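Local coordinates for uncharacterized protein MJ1062 (Methanocaldococcus jannaschii, PDB 3EO4), which is of unknown function, although its C-terminal GNAT-type domain, the part in this structure, probably transfers acyl groups, at residues Ile19-Leu24 and Ser54-Arg59; Glu60-Trp65 and Asn82-Asn87; Thr88-Ile93 and Lys126-Ile131. All blocks are in the same frame, centred on the assembly; numbering follows the deposited sequence. Where two conformers were deposited one is given.

Contact 1 (Ile19-Leu24 and Ser54-Arg59)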
loop_
_atom_site.group_PDB
_atom_site.type_symbol
_atom_site.label_atom_id
_atom_site.label_comp_id
_atom_site.label_asym_id
_atom_site.label_seq_id
_atom_site.Cartn_x
_atom_site.Cartn_y
_atom_site.Cartn_z
ATOM N N ILE A 19 2.997 -12.014 -10.017
ATOM C CA ILE A 19 1.994 -11.578 -9.077
ATOM C C ILE A 19 1.012 -12.696 -8.825
ATOM O O ILE A 19 0.883 -13.610 -9.620
ATOM C CB ILE A 19 1.222 -10.360 -9.666
ATOM C CG1 ILE A 19 0.474 -9.599 -8.568
ATOM C CG2 ILE A 19 0.300 -10.800 -10.825
ATOM C CD1 ILE A 19 0.174 -8.135 -8.935
ATOM N N THR A 20 0.272 -12.544 -7.740
ATOM C CA THR A 20 -0.660 -13.521 -7.210
ATOM C C THR A 20 -1.862 -12.755 -6.675
ATOM O O THR A 20 -1.717 -11.571 -6.327
ATOM C CB THR A 20 0.076 -14.242 -6.052
ATOM O OG1 THR A 20 0.611 -15.468 -6.538
ATOM C CG2 THR A 20 -0.791 -14.523 -4.913
ATOM N N ASP A 21 -3.015 -13.421 -6.553
ATOM C CA ASP A 21 -4.250 -12.860 -5.964
ATOM C C ASP A 21 -3.980 -12.157 -4.660
ATOM O O ASP A 21 -4.592 -11.144 -4.330
ATOM C CB ASP A 21 -5.256 -13.976 -5.663
ATOM C CG ASP A 21 -6.125 -14.314 -6.846
ATOM O OD1 ASP A 21 -5.847 -13.789 -7.939
ATOM O OD2 ASP A 21 -7.086 -15.100 -6.690
ATOM N N ASN A 22 -3.087 -12.760 -3.883
ATOM C CA ASN A 22 -2.741 -12.271 -2.545
ATOM C C ASN A 22 -2.041 -10.906 -2.530
ATOM O O ASN A 22 -2.034 -10.220 -1.502
ATOM C CB ASN A 22 -1.898 -13.316 -1.803
ATOM C CG ASN A 22 -2.633 -14.637 -1.620
ATOM O OD1 ASN A 22 -3.738 -14.686 -1.059
ATOM N ND2 ASN A 22 -2.028 -15.727 -2.110
ATOM N N ASP A 23 -1.463 -10.514 -3.663
ATOM C CA ASP A 23 -0.695 -9.267 -3.787
ATOM C C ASP A 23 -1.589 -8.100 -4.173
ATOM O O ASP A 23 -1.133 -6.961 -4.229
ATOM C CB ASP A 23 0.398 -9.410 -4.861
ATOM C CG ASP A 23 1.447 -10.496 -4.524
ATOM O OD1 ASP A 23 1.774 -11.339 -5.399
ATOM O OD2 ASP A 23 1.932 -10.513 -3.386
ATOM N N LEU A 24 -2.861 -8.393 -4.422
ATOM C CA LEU A 24 -3.763 -7.440 -5.083
ATOM C C LEU A 24 -4.020 -6.189 -4.262
ATOM O O LEU A 24 -4.050 -5.073 -4.811
ATOM C CB LEU A 24 -5.079 -8.103 -5.471
ATOM C CG LEU A 24 -5.123 -8.933 -6.760
ATOM C CD1 LEU A 24 -6.511 -9.521 -6.954
ATOM C CD2 LEU A 24 -4.746 -8.111 -7.987
ATOM N N SER A 54 -11.769 -5.830 -11.312
ATOM C CA SER A 54 -12.220 -5.995 -12.691
ATOM C C SER A 54 -11.022 -5.911 -13.659
ATOM O O SER A 54 -10.974 -6.665 -14.634
ATOM C CB SER A 54 -13.317 -4.988 -13.006
ATOM O OG SER A 54 -13.438 -4.786 -14.390
ATOM N N TRP A 55 -10.039 -5.046 -13.372
ATOM C CA TRP A 55 -8.766 -5.064 -14.108
ATOM C C TRP A 55 -8.131 -6.456 -14.034
ATOM O O TRP A 55 -7.762 -7.042 -15.048
ATOM C CB TRP A 55 -7.786 -3.991 -13.588
ATOM C CG TRP A 55 -6.367 -4.214 -14.037
ATOM C CD1 TRP A 55 -5.839 -3.880 -15.239
ATOM C CD2 TRP A 55 -5.290 -4.844 -13.286
ATOM N NE1 TRP A 55 -4.504 -4.258 -15.300
ATOM C CE2 TRP A 55 -4.150 -4.861 -14.122
ATOM C CE3 TRP A 55 -5.193 -5.410 -12.006
ATOM C CZ2 TRP A 55 -2.930 -5.408 -13.718
ATOM C CZ3 TRP A 55 -3.969 -5.967 -11.598
ATOM C CH2 TRP A 55 -2.855 -5.961 -12.451
ATOM N N TRP A 56 -8.046 -6.996 -12.829
ATOM C CA TRP A 56 -7.367 -8.259 -12.566
ATOM C C TRP A 56 -8.009 -9.442 -13.295
ATOM O O TRP A 56 -7.299 -10.282 -13.857
ATOM C CB TRP A 56 -7.318 -8.500 -11.059
ATOM C CG TRP A 56 -6.974 -9.881 -10.669
ATOM C CD1 TRP A 56 -7.827 -10.841 -10.223
ATOM C CD2 TRP A 56 -5.670 -10.467 -10.661
ATOM N NE1 TRP A 56 -7.140 -11.993 -9.937
ATOM C CE2 TRP A 56 -5.811 -11.790 -10.200
ATOM C CE3 TRP A 56 -4.395 -10.000 -10.996
ATOM C CZ2 TRP A 56 -4.720 -12.659 -10.072
ATOM C CZ3 TRP A 56 -3.305 -10.874 -10.864
ATOM C CH2 TRP A 56 -3.477 -12.173 -10.402
HETATM N N MSE A 57 -9.341 -9.498 -13.284
HETATM C CA MSE A 57 -10.071 -10.521 -14.016
HETATM C C MSE A 57 -10.089 -10.253 -15.525
HETATM O O MSE A 57 -10.466 -11.125 -16.296
HETATM C CB MSE A 57 -11.514 -10.654 -13.488
HETATM C CG MSE A 57 -11.613 -11.000 -11.987
HETATM SE SE MSE A 57 -10.772 -12.749 -11.541
HETATM C CE MSE A 57 -12.241 -13.905 -12.199
ATOM N N SER A 58 -9.696 -9.049 -15.937
ATOM C CA SER A 58 -9.713 -8.668 -17.352
ATOM C C SER A 58 -8.382 -8.889 -18.075
ATOM O O SER A 58 -8.338 -8.794 -19.307
ATOM C CB SER A 58 -10.080 -7.192 -17.500
ATOM O OG SER A 58 -11.452 -7.032 -17.830
ATOM N N ARG A 59 -7.306 -9.150 -17.319
ATOM C CA ARG A 59 -5.970 -9.135 -17.888
ATOM C C ARG A 59 -5.822 -10.063 -19.124
ATOM O O ARG A 59 -6.269 -11.203 -19.102
ATOM C CB ARG A 59 -4.914 -9.461 -16.820
ATOM C CG ARG A 59 -4.928 -8.525 -15.620
ATOM C CD ARG A 59 -4.186 -9.113 -14.431
ATOM N NE ARG A 59 -2.768 -9.238 -14.698
ATOM C CZ ARG A 59 -2.117 -10.393 -14.839
ATOM N NH1 ARG A 59 -0.810 -10.388 -15.090
ATOM N NH2 ARG A 59 -2.760 -11.549 -14.710
#

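Contact 2 (Glu60-Trp65 and Asn82-Asn87)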
loop_
_atom_site.group_PDB
_atom_site.type_symbol
_atom_site.label_atom_id
_atom_site.label_comp_id
_atom_site.label_asym_id
_atom_site.label_seq_id
_atom_site.Cartn_x
_atom_site.Cartn_y
_atom_site.Cartn_z
ATOM N N GLU A 60 -5.228 -9.535 -20.197
ATOM C CA GLU A 60 -4.843 -10.314 -21.370
ATOM C C GLU A 60 -3.568 -9.749 -21.956
ATOM O O GLU A 60 -3.330 -8.536 -21.866
ATOM C CB GLU A 60 -5.929 -10.254 -22.437
ATOM C CG GLU A 60 -6.877 -11.421 -22.388
ATOM C CD GLU A 60 -8.322 -10.975 -22.214
ATOM O OE1 GLU A 60 -8.550 -9.734 -22.117
ATOM O OE2 GLU A 60 -9.219 -11.862 -22.164
ATOM N N ASN A 61 -2.770 -10.625 -22.567
ATOM C CA ASN A 61 -1.545 -10.234 -23.285
ATOM C C ASN A 61 -0.596 -9.413 -22.426
ATOM O O ASN A 61 0.083 -8.505 -22.915
ATOM C CB ASN A 61 -1.903 -9.480 -24.579
ATOM C CG ASN A 61 -2.705 -10.325 -25.533
ATOM O OD1 ASN A 61 -2.224 -11.354 -26.018
ATOM N ND2 ASN A 61 -3.932 -9.915 -25.801
ATOM N N ARG A 62 -0.568 -9.720 -21.135
ATOM C CA ARG A 62 0.323 -9.039 -20.215
ATOM C C ARG A 62 0.821 -9.991 -19.151
ATOM O O ARG A 62 0.245 -11.057 -18.935
ATOM C CB ARG A 62 -0.354 -7.834 -19.559
ATOM C CG ARG A 62 -1.585 -8.142 -18.713
ATOM C CD ARG A 62 -2.165 -6.840 -18.122
ATOM N NE ARG A 62 -1.318 -6.200 -17.103
ATOM C CZ ARG A 62 -1.104 -4.878 -17.023
ATOM N NH1 ARG A 62 -1.634 -4.058 -17.920
ATOM N NH2 ARG A 62 -0.349 -4.370 -16.051
ATOM N N VAL A 63 1.924 -9.607 -18.526
ATOM C CA VAL A 63 2.470 -10.304 -17.388
ATOM C C VAL A 63 2.756 -9.213 -16.352
ATOM O O VAL A 63 3.232 -8.126 -16.718
ATOM C CB VAL A 63 3.766 -11.038 -17.760
ATOM C CG1 VAL A 63 4.522 -11.522 -16.488
ATOM C CG2 VAL A 63 3.491 -12.195 -18.719
ATOM N N ASP A 64 2.427 -9.487 -15.086
ATOM C CA ASP A 64 2.764 -8.583 -13.991
ATOM C C ASP A 64 3.640 -9.287 -12.976
ATOM O O ASP A 64 3.404 -10.453 -12.630
ATOM C CB ASP A 64 1.496 -8.103 -13.290
ATOM C CG ASP A 64 0.629 -7.260 -14.183
ATOM O OD1 ASP A 64 0.711 -6.014 -14.081
ATOM O OD2 ASP A 64 -0.134 -7.848 -14.985
ATOM N N TRP A 65 4.663 -8.589 -12.507
ATOM C CA TRP A 65 5.549 -9.133 -11.473
ATOM C C TRP A 65 5.504 -8.228 -10.246
ATOM O O TRP A 65 5.226 -7.034 -10.340
ATOM C CB TRP A 65 7.004 -9.199 -11.943
ATOM C CG TRP A 65 7.375 -10.124 -13.067
ATOM C CD1 TRP A 65 7.907 -11.391 -12.946
ATOM C CD2 TRP A 65 7.363 -9.836 -14.485
ATOM N NE1 TRP A 65 8.185 -11.912 -14.192
ATOM C CE2 TRP A 65 7.870 -10.982 -15.151
ATOM C CE3 TRP A 65 6.952 -8.735 -15.253
ATOM C CZ2 TRP A 65 7.973 -11.063 -16.556
ATOM C CZ3 TRP A 65 7.061 -8.810 -16.659
ATOM C CH2 TRP A 65 7.565 -9.968 -17.292
ATOM N N ASN A 82 5.676 -4.683 -15.078
ATOM C CA ASN A 82 4.718 -5.354 -15.963
ATOM C C ASN A 82 5.023 -5.079 -17.441
ATOM O O ASN A 82 5.680 -4.076 -17.753
ATOM C CB ASN A 82 3.265 -4.936 -15.636
ATOM C CG ASN A 82 2.992 -3.458 -15.915
ATOM O OD1 ASN A 82 3.211 -2.970 -17.025
ATOM N ND2 ASN A 82 2.476 -2.753 -14.924
ATOM N N VAL A 83 4.582 -6.000 -18.321
ATOM C CA VAL A 83 4.604 -5.827 -19.787
ATOM C C VAL A 83 3.239 -6.171 -20.309
ATOM O O VAL A 83 2.645 -7.153 -19.894
ATOM C CB VAL A 83 5.621 -6.744 -20.523
ATOM C CG1 VAL A 83 6.998 -6.503 -19.995
ATOM C CG2 VAL A 83 5.307 -8.196 -20.285
ATOM N N SER A 84 2.751 -5.356 -21.225
ATOM C CA SER A 84 1.443 -5.594 -21.803
ATOM C C SER A 84 1.573 -5.409 -23.315
ATOM O O SER A 84 2.652 -5.044 -23.799
ATOM C CB SER A 84 0.425 -4.632 -21.180
ATOM O OG SER A 84 0.817 -3.281 -21.367
ATOM N N GLN A 85 0.501 -5.678 -24.051
ATOM C CA GLN A 85 0.518 -5.659 -25.512
ATOM C C GLN A 85 1.515 -6.678 -26.089
ATOM O O GLN A 85 2.195 -6.393 -27.069
ATOM C CB GLN A 85 0.767 -4.223 -26.035
ATOM C CG GLN A 85 -0.227 -3.214 -25.461
ATOM C CD GLN A 85 0.080 -1.768 -25.805
ATOM O OE1 GLN A 85 0.180 -0.927 -24.916
ATOM N NE2 GLN A 85 0.178 -1.457 -27.099
ATOM N N LEU A 86 1.588 -7.858 -25.474
ATOM C CA LEU A 86 2.498 -8.944 -25.879
ATOM C C LEU A 86 2.108 -9.579 -27.199
ATOM O O LEU A 86 2.895 -10.331 -27.788
ATOM C CB LEU A 86 2.537 -10.049 -24.804
ATOM C CG LEU A 86 3.335 -9.734 -23.532
ATOM C CD1 LEU A 86 3.107 -10.830 -22.468
ATOM C CD2 LEU A 86 4.864 -9.461 -23.825
ATOM N N ASN A 87 0.886 -9.298 -27.647
ATOM C CA ASN A 87 0.425 -9.738 -28.952
ATOM C C ASN A 87 0.876 -8.841 -30.097
ATOM O O ASN A 87 0.451 -9.035 -31.228
ATOM C CB ASN A 87 -1.101 -9.921 -28.960
ATOM C CG ASN A 87 -1.860 -8.659 -28.571
ATOM O OD1 ASN A 87 -2.977 -8.464 -29.027
ATOM N ND2 ASN A 87 -1.276 -7.813 -27.722
HETATM O O HOH W 1 -2.228 -6.273 -23.007
HETATM O O HOH W 2 1.724 -4.216 -12.160
#

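Contact 3 (Thr88-Ile93 and Lys126-Ile131)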
loop_
_atom_site.group_PDB
_atom_site.type_symbol
_atom_site.label_atom_id
_atom_site.label_comp_id
_atom_site.label_asym_id
_atom_site.label_seq_id
_atom_site.Cartn_x
_atom_site.Cartn_y
_atom_site.Cartn_z
ATOM N N THR A 88 1.743 -7.875 -29.805
ATOM C CA THR A 88 2.292 -6.972 -30.812
ATOM C C THR A 88 3.807 -7.139 -30.811
ATOM O O THR A 88 4.381 -7.759 -29.899
ATOM C CB THR A 88 1.931 -5.466 -30.524
ATOM O OG1 THR A 88 2.787 -4.929 -29.494
ATOM C CG2 THR A 88 0.477 -5.312 -30.100
ATOM N N ASP A 89 4.468 -6.569 -31.806
ATOM C CA ASP A 89 5.926 -6.661 -31.874
ATOM C C ASP A 89 6.637 -5.626 -30.993
ATOM O O ASP A 89 7.854 -5.483 -31.081
ATOM C CB ASP A 89 6.389 -6.507 -33.329
ATOM C CG ASP A 89 6.167 -5.105 -33.866
ATOM O OD1 ASP A 89 5.477 -4.297 -33.214
ATOM O OD2 ASP A 89 6.696 -4.800 -34.960
ATOM N N ASN A 90 5.870 -4.899 -30.165
ATOM C CA ASN A 90 6.382 -3.734 -29.412
ATOM C C ASN A 90 5.579 -3.601 -28.109
ATOM O O ASN A 90 4.703 -2.730 -27.954
ATOM C CB ASN A 90 6.335 -2.475 -30.294
ATOM C CG ASN A 90 7.194 -1.321 -29.767
ATOM O OD1 ASN A 90 7.452 -1.182 -28.564
ATOM N ND2 ASN A 90 7.602 -0.447 -30.694
ATOM N N PRO A 91 5.841 -4.513 -27.171
ATOM C CA PRO A 91 5.108 -4.481 -25.922
ATOM C C PRO A 91 5.444 -3.259 -25.061
ATOM O O PRO A 91 6.549 -2.667 -25.169
ATOM C CB PRO A 91 5.544 -5.781 -25.224
ATOM C CG PRO A 91 6.837 -6.113 -25.831
ATOM C CD PRO A 91 6.747 -5.669 -27.253
ATOM N N GLU A 92 4.486 -2.914 -24.214
ATOM C CA GLU A 92 4.577 -1.779 -23.317
ATOM C C GLU A 92 5.013 -2.216 -21.913
ATOM O O GLU A 92 4.458 -3.174 -21.346
ATOM C CB GLU A 92 3.238 -1.075 -23.259
ATOM C CG GLU A 92 3.242 0.131 -22.346
ATOM C CD GLU A 92 1.894 0.842 -22.338
ATOM O OE1 GLU A 92 1.170 0.758 -23.335
ATOM O OE2 GLU A 92 1.560 1.507 -21.343
ATOM N N ILE A 93 5.995 -1.503 -21.357
ATOM C CA ILE A 93 6.521 -1.807 -20.009
ATOM C C ILE A 93 6.004 -0.770 -19.025
ATOM O O ILE A 93 6.111 0.433 -19.280
ATOM C CB ILE A 93 8.085 -1.732 -19.949
ATOM C CG1 ILE A 93 8.743 -2.438 -21.128
ATOM C CG2 ILE A 93 8.650 -2.187 -18.568
ATOM C CD1 ILE A 93 8.487 -3.844 -21.151
ATOM N N LYS A 126 11.664 -5.096 -29.964
ATOM C CA LYS A 126 11.380 -3.747 -29.443
ATOM C C LYS A 126 10.472 -3.786 -28.214
ATOM O O LYS A 126 9.764 -4.788 -27.985
ATOM C CB LYS A 126 10.664 -2.859 -30.476
ATOM C CG LYS A 126 10.877 -3.220 -31.890
ATOM C CD LYS A 126 9.718 -2.742 -32.737
ATOM C CE LYS A 126 10.219 -2.327 -34.105
ATOM N NZ LYS A 126 11.316 -1.278 -33.985
ATOM N N ALA A 127 10.470 -2.665 -27.474
ATOM C CA ALA A 127 9.611 -2.454 -26.317
ATOM C C ALA A 127 9.474 -0.956 -26.106
ATOM O O ALA A 127 10.327 -0.180 -26.563
ATOM C CB ALA A 127 10.176 -3.138 -25.037
ATOM N N HIS A 128 8.402 -0.548 -25.423
ATOM C CA HIS A 128 8.190 0.865 -25.156
ATOM C C HIS A 128 7.625 1.127 -23.773
ATOM O O HIS A 128 7.228 0.205 -23.080
ATOM C CB HIS A 128 7.334 1.531 -26.256
ATOM C CG HIS A 128 5.900 1.096 -26.272
ATOM N ND1 HIS A 128 5.452 0.030 -27.020
ATOM C CD2 HIS A 128 4.805 1.613 -25.668
ATOM C CE1 HIS A 128 4.148 -0.104 -26.860
ATOM N NE2 HIS A 128 3.730 0.846 -26.046
ATOM N N ALA A 129 7.608 2.397 -23.384
ATOM C CA ALA A 129 7.020 2.847 -22.116
ATOM C C ALA A 129 6.202 4.105 -22.435
ATOM O O ALA A 129 6.574 4.856 -23.319
ATOM C CB ALA A 129 8.120 3.160 -21.102
ATOM N N ARG A 130 5.075 4.297 -21.760
ATOM C CA ARG A 130 4.280 5.531 -21.884
ATOM C C ARG A 130 4.534 6.321 -20.615
ATOM O O ARG A 130 4.360 5.787 -19.514
ATOM C CB ARG A 130 2.762 5.252 -22.033
ATOM C CG ARG A 130 2.400 4.254 -23.132
ATOM C CD ARG A 130 0.861 4.044 -23.257
ATOM N NE ARG A 130 0.241 5.238 -23.793
ATOM C CZ ARG A 130 -0.338 5.347 -24.978
ATOM N NH1 ARG A 130 -0.432 4.301 -25.801
ATOM N NH2 ARG A 130 -0.854 6.524 -25.325
ATOM N N ILE A 131 4.967 7.572 -20.762
ATOM C CA ILE A 131 5.376 8.356 -19.598
ATOM C C ILE A 131 4.785 9.764 -19.613
ATOM O O ILE A 131 4.832 10.472 -20.645
ATOM C CB ILE A 131 6.929 8.421 -19.437
ATOM C CG1 ILE A 131 7.585 7.028 -19.589
ATOM C CG2 ILE A 131 7.315 8.988 -18.070
ATOM C CD1 ILE A 131 9.136 7.067 -19.699
HETATM O O HOH W 3 0.976 1.421 -26.349
#

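Contact 1 (Ile19-Leu24 and Ser54-Arg59)
Arg59 NH1, near Ile19 CG2 at the margin of the contact, is taken up by a salt bridge to Asp64 of strand 63-71. The same Asp64 bonds through its backbone to Ile19, so both sides of the contact lean on one strand residue. The bulk of the packing is carried by Trp56, where chi1 of 165° sets CG anti to the backbone N, on the way to the facing loop. Leu24 crosses its side chain at about a right angle, and CD1 sits 3.7 Å from the centroid of the five-membered ring, only 7° off its normal: a CH-pi contact over the face. The other methyl, Leu24 CD2, reaches Trp56 CE3 at 3.6 Å and also meets the edge of the Trp55 ring. Ile19 CG2 comes in at the indole edge instead, 3.6 Å from Trp56 CZ3. Asp21, modelled in two conformers, approaches the same indole, but its short distances are doubtful. Chiefly apolar contacts thus join the loop between strand 13-18 and helix 24-31 to Trp55 and Trp56 of helix 49-58 and to Arg59 after it, whose guanidinium charge is probably balanced by Asp64.

Contact 2 (Glu60-Trp65 and Asn82-Asn87)
The amides of Asn61 and Asn87 lie face against face, their planes 4° apart and CG of Asn61 3.6 Å from CG of Asn87, while the two side chains cross at about a right angle. The indole of Trp65 has Val63 CG1 over one face, 3.4 Å above the plane and off toward the rim. At its edge are Asn82 CA and Val83 CG1, the latter 4.1 Å from Trp65 CZ3; Trp118 of helix 107-121 meets the indole edge-to-face. The guanidinium of Arg62 has Asp64 at its edge and in its plane: NE bonds OD2 and NH2 bonds OD1, each at a syn lone pair and nearly straight. Asp64 OD2 is also held by Arg59. The two bonds fix the turn of the guanidinium, whose NH1 is near Ser84 CB; its NH2 and Asn82 ND2, both donors, approach without bonding. Asp64 OD1 takes a further bond from a water that accepts from Asn82 ND2, itself bonded to an MES molecule.

Between the backbones, Val63 and Val83 form a hydrogen-bonded antiparallel pair, with Val63 N to Val83 O at 2.9 Å and Val83 N to Val63 O at 3.0 Å. Beyond it, Leu86 N donates to Asn61 O at 3.0 Å, almost straight (169°), and Leu86 CD1 packs on Val63 CG2. A second water joins Glu60 O to Gln85 N. This is the antiparallel hairpin of strands 63-71 and 74-84 in the GNAT fold; the loops at its open end, with Asn61, Leu86 and Asn87, line a pocket holding a polyether, like the MES probably from the crystallisation liquor.

Contact 3 (Thr88-Ile93 and Lys126-Ile131)
Backbone bonds fasten the two segments at His128. Its N donates to Pro91 O at 2.8 Å, and its O receives Ile93 N at 2.7 Å, so one residue of strand 126-132 bonds to the residues before and after Glu92. The segments run in broadly the same sense, with end-to-end directions 43° apart, and Glu92 with His128 is their single bridge. The bonding ties the start of strand 92-97 to strand 126-132; the corresponding strands in GNAT relatives typically splay apart, and acetyl-CoA binds between them.

Side-chain hydrogen bonding centres on the same histidine. His128 ND1 donates to Asn90 OD1 at 2.8 Å in a fairly straight bond. The oxygen lies in the plane of the ring, but the nitrogen stands well above the plane of the amide, the two planes being 69° apart. Asn90 CG is anti to the backbone N (chi1 -164°), on the side of His128. The other ring nitrogen, NE2, is 2.8 Å from a water that donates to Glu92 OE1 and accepts from Arg130 NH1. Within the loop, Thr88 OG1 takes the N-H of Asn90, closing an ST turn.

In the packing, Glu92 CA sits 3.9 Å above the centre of the imidazole, and Glu92 CB is 3.4 Å from His128 NE2. Farther along, the Glu92 carboxylate lies against the Arg130 chain, OE2 being 3.3 Å from Arg130 CD; the guanidinium has its salt bridge with Glu157 in strand 157-163. Lys126 CD packs on Asn90 ND2 and Asp89 O, the Lys126 and Asn90 side chains crossing at about a right angle. Among buried groups, Ile93 CG1 meets Ala127 CB.

Both ring nitrogens of His128 thus have polar neighbours, which should fix the rotation of the imidazole.

How the contacts relate
Along the chain the three contacts come in series, each closing before the next opens. Centres of contacts 1 and 2 are about 12 Å apart; helix 49-58 is followed in the chain by strand 63-71, and Trp55 of contact 1 packs on Arg62 and Asp64 of contact 2. Contacts 2 and 3 are closer, about 10 Å between centres, because strands 74-84 and 92-97 are neighbours in the five-stranded sheet; Val83 packs on Ile93 there. Contacts 1 and 3 do not touch, their centres lying about 21 Å apart. The set probably helps join the helical flank, the central sheet and the three-stranded sheet containing 126-132 into one GNAT-type domain, with the polyether pocket at contacts 2 and 3.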